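Side-chain contact in substrate-binding protein (Synechococcus sp., PDB 6WPN), which probably binds an oligosaccharide or modified sugar in the periplasm as the solute-capturing component of a transport system: residues N42-M45 with D46-G50. Sequence-based numbering, arbitrary orientation.
Sequences NPYM and DDVLG
The carbonyl oxygen of Tyr44 takes two backbone donors from the following turn: Val48 N lies 3.0 Å from Tyr44 O with a nearly straight N-H...O angle of 176°, while Asp47 N makes a weak, strongly bent second bond at 126°. Asp46 N to Asn42 O at 2.7 Å, Asp47 N to Pro43 O at 3.1 Å and Leu49 N to Met45 O at 3.1 Å add three further i to i+4 bonds, the pattern of an alpha helix in its first turns. The Tyr44 side chain leaves with CG anti to the backbone N (chi1 173°), which brings its ring along the helix to Val48, where CE2 sits 3.8 Å from CG1 of Val48. Beyond this contact, Tyr44 OH bonds to Asn326 O and the ring meets Phe330 edge-to-face. In this bacterial extracellular solute-binding fold, Tyr44 and Val48 meet helix 324-334, Val48 and Leu49 meet Leu321 of helix 311-321, and Met45 and Leu49 touch Leu32 and Trp63 of strands 30-35 and 61-66. Met45, modelled as selenomethionine, bends at chi2 and chi3, turning its methyl toward Leu49, the two side chains crossing at a slant; CE of Met45 stands 3.6 Å from CD1 of Leu49. Replacing Leu49 with an alanine would probably leave the Met45 methyl without its neighbour along the helix and open a gap against Leu32 and Leu321. Asp47 OD2 reaches helix 324-334, forming a salt bridge with Arg329.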
ATOM      1  N   ASN A  42       2.084 -10.227 -16.592  1.00 74.74           N
ATOM      2  CA  ASN A  42       1.573 -10.307 -17.959  1.00 79.45           C
ATOM      3  C   ASN A  42       0.864 -11.627 -18.247  1.00 79.71           C
ATOM      4  O   ASN A  42      -0.229 -11.593 -18.836  1.00 76.80           O
ATOM      5  CB  ASN A  42       2.714 -10.050 -18.953  1.00 83.93           C
ATOM      6  CG  ASN A  42       2.977  -8.567 -19.173  1.00 76.27           C
ATOM      7  OD1 ASN A  42       2.542  -7.719 -18.395  1.00 75.33           O
ATOM      8  ND2 ASN A  42       3.706  -8.254 -20.236  1.00 77.39           N
ATOM      9  N   PRO A  43       1.406 -12.803 -17.888  1.00 80.12           N
ATOM     10  CA  PRO A  43       0.665 -14.050 -18.178  1.00 81.19           C
ATOM     11  C   PRO A  43      -0.718 -14.107 -17.552  1.00 76.42           C
ATOM     12  O   PRO A  43      -1.674 -14.534 -18.215  1.00 75.39           O
ATOM     13  CB  PRO A  43       1.590 -15.143 -17.618  1.00 83.46           C
ATOM     14  CG  PRO A  43       2.931 -14.545 -17.624  1.00 86.42           C
ATOM     15  CD  PRO A  43       2.728 -13.094 -17.303  1.00 86.66           C
ATOM     16  N   TYR A  44      -0.853 -13.723 -16.279  1.00 70.28           N
ATOM     17  CA  TYR A  44      -2.173 -13.681 -15.659  1.00 67.21           C
ATOM     18  C   TYR A  44      -3.133 -12.814 -16.463  1.00 63.30           C
ATOM     19  O   TYR A  44      -4.239 -13.244 -16.805  1.00 64.38           O
ATOM     20  CB  TYR A  44      -2.082 -13.171 -14.221  1.00 66.30           C
ATOM     21  CG  TYR A  44      -3.448 -12.957 -13.607  1.00 65.43           C
ATOM     22  CD1 TYR A  44      -4.134 -14.007 -13.010  1.00 65.83           C
ATOM     23  CD2 TYR A  44      -4.063 -11.709 -13.646  1.00 64.29           C
ATOM     24  CE1 TYR A  44      -5.389 -13.820 -12.462  1.00 64.52           C
ATOM     25  CE2 TYR A  44      -5.317 -11.514 -13.103  1.00 65.86           C
ATOM     26  CZ  TYR A  44      -5.977 -12.571 -12.510  1.00 71.97           C
ATOM     27  OH  TYR A  44      -7.227 -12.376 -11.963  1.00 60.82           O
HETATM   28  N   MSE A  45      -2.730 -11.583 -16.758  1.00 63.99           N
HETATM   29  CA  MSE A  45      -3.579 -10.660 -17.494  1.00 64.30           C
HETATM   30  C   MSE A  45      -3.858 -11.167 -18.906  1.00 68.42           C
HETATM   31  O   MSE A  45      -4.953 -10.980 -19.432  1.00 74.60           O
HETATM   32  CB  MSE A  45      -2.940  -9.270 -17.549  1.00 69.31           C
HETATM   33  CG  MSE A  45      -2.769  -8.600 -16.191  1.00 80.20           C
HETATM   34 SE   MSE A  45      -4.461  -8.191 -15.294  1.00 86.88          SE
HETATM   35  CE  MSE A  45      -5.355  -7.269 -16.745  1.00 88.39           C
ATOM     36  N   ASP A  46      -2.869 -11.825 -19.512  1.00 68.81           N
ATOM     37  CA  ASP A  46      -3.049 -12.333 -20.868  1.00 76.27           C
ATOM     38  C   ASP A  46      -4.124 -13.407 -20.921  1.00 70.30           C
ATOM     39  O   ASP A  46      -4.870 -13.494 -21.903  1.00 76.43           O
ATOM     40  CB  ASP A  46      -1.725 -12.875 -21.412  1.00 91.78           C
ATOM     41  CG  ASP A  46      -0.792 -11.774 -21.882  1.00103.11           C
ATOM     42  OD1 ASP A  46      -1.186 -10.588 -21.814  1.00106.36           O
ATOM     43  OD2 ASP A  46       0.340 -12.093 -22.313  1.00108.67           O
ATOM     44  N   ASP A  47      -4.222 -14.233 -19.879  1.00 65.83           N
ATOM     45  CA  ASP A  47      -5.230 -15.289 -19.866  1.00 71.11           C
ATOM     46  C   ASP A  47      -6.612 -14.760 -19.491  1.00 67.13           C
ATOM     47  O   ASP A  47      -7.601 -15.076 -20.161  1.00 63.42           O
ATOM     48  CB  ASP A  47      -4.814 -16.410 -18.915  1.00 82.04           C
ATOM     49  CG  ASP A  47      -5.673 -17.651 -19.078  1.00 96.18           C
ATOM     50  OD1 ASP A  47      -5.476 -18.382 -20.074  1.00101.28           O
ATOM     51  OD2 ASP A  47      -6.553 -17.892 -18.222  1.00 96.90           O
ATOM     52  N   VAL A  48      -6.708 -13.990 -18.401  1.00 70.40           N
ATOM     53  CA  VAL A  48      -8.015 -13.547 -17.914  1.00 69.02           C
ATOM     54  C   VAL A  48      -8.683 -12.624 -18.931  1.00 63.56           C
ATOM     55  O   VAL A  48      -9.878 -12.758 -19.225  1.00 57.92           O
ATOM     56  CB  VAL A  48      -7.894 -12.887 -16.525  1.00 62.57           C
ATOM     57  CG1 VAL A  48      -6.980 -11.670 -16.552  1.00 57.36           C
ATOM     58  CG2 VAL A  48      -9.273 -12.512 -16.005  1.00 57.74           C
ATOM     59  N   LEU A  49      -7.932 -11.656 -19.463  1.00 61.08           N
ATOM     60  CA  LEU A  49      -8.484 -10.802 -20.508  1.00 67.73           C
ATOM     61  C   LEU A  49      -8.796 -11.613 -21.758  1.00 73.77           C
ATOM     62  O   LEU A  49      -9.776 -11.336 -22.460  1.00 74.33           O
ATOM     63  CB  LEU A  49      -7.523  -9.659 -20.826  1.00 61.64           C
ATOM     64  CG  LEU A  49      -7.225  -8.698 -19.674  1.00 57.26           C
ATOM     65  CD1 LEU A  49      -6.399  -7.531 -20.179  1.00 61.90           C
ATOM     66  CD2 LEU A  49      -8.504  -8.215 -18.995  1.00 54.42           C
ATOM     67  N   GLY A  50      -7.953 -12.603 -22.065  1.00 75.91           N
ATOM     68  CA  GLY A  50      -8.277 -13.530 -23.140  1.00 73.66           C
ATOM     69  C   GLY A  50      -9.597 -14.238 -22.903  1.00 67.98           C
ATOM     70  O   GLY A  50     -10.422 -14.361 -23.810  1.00 67.18           O
TER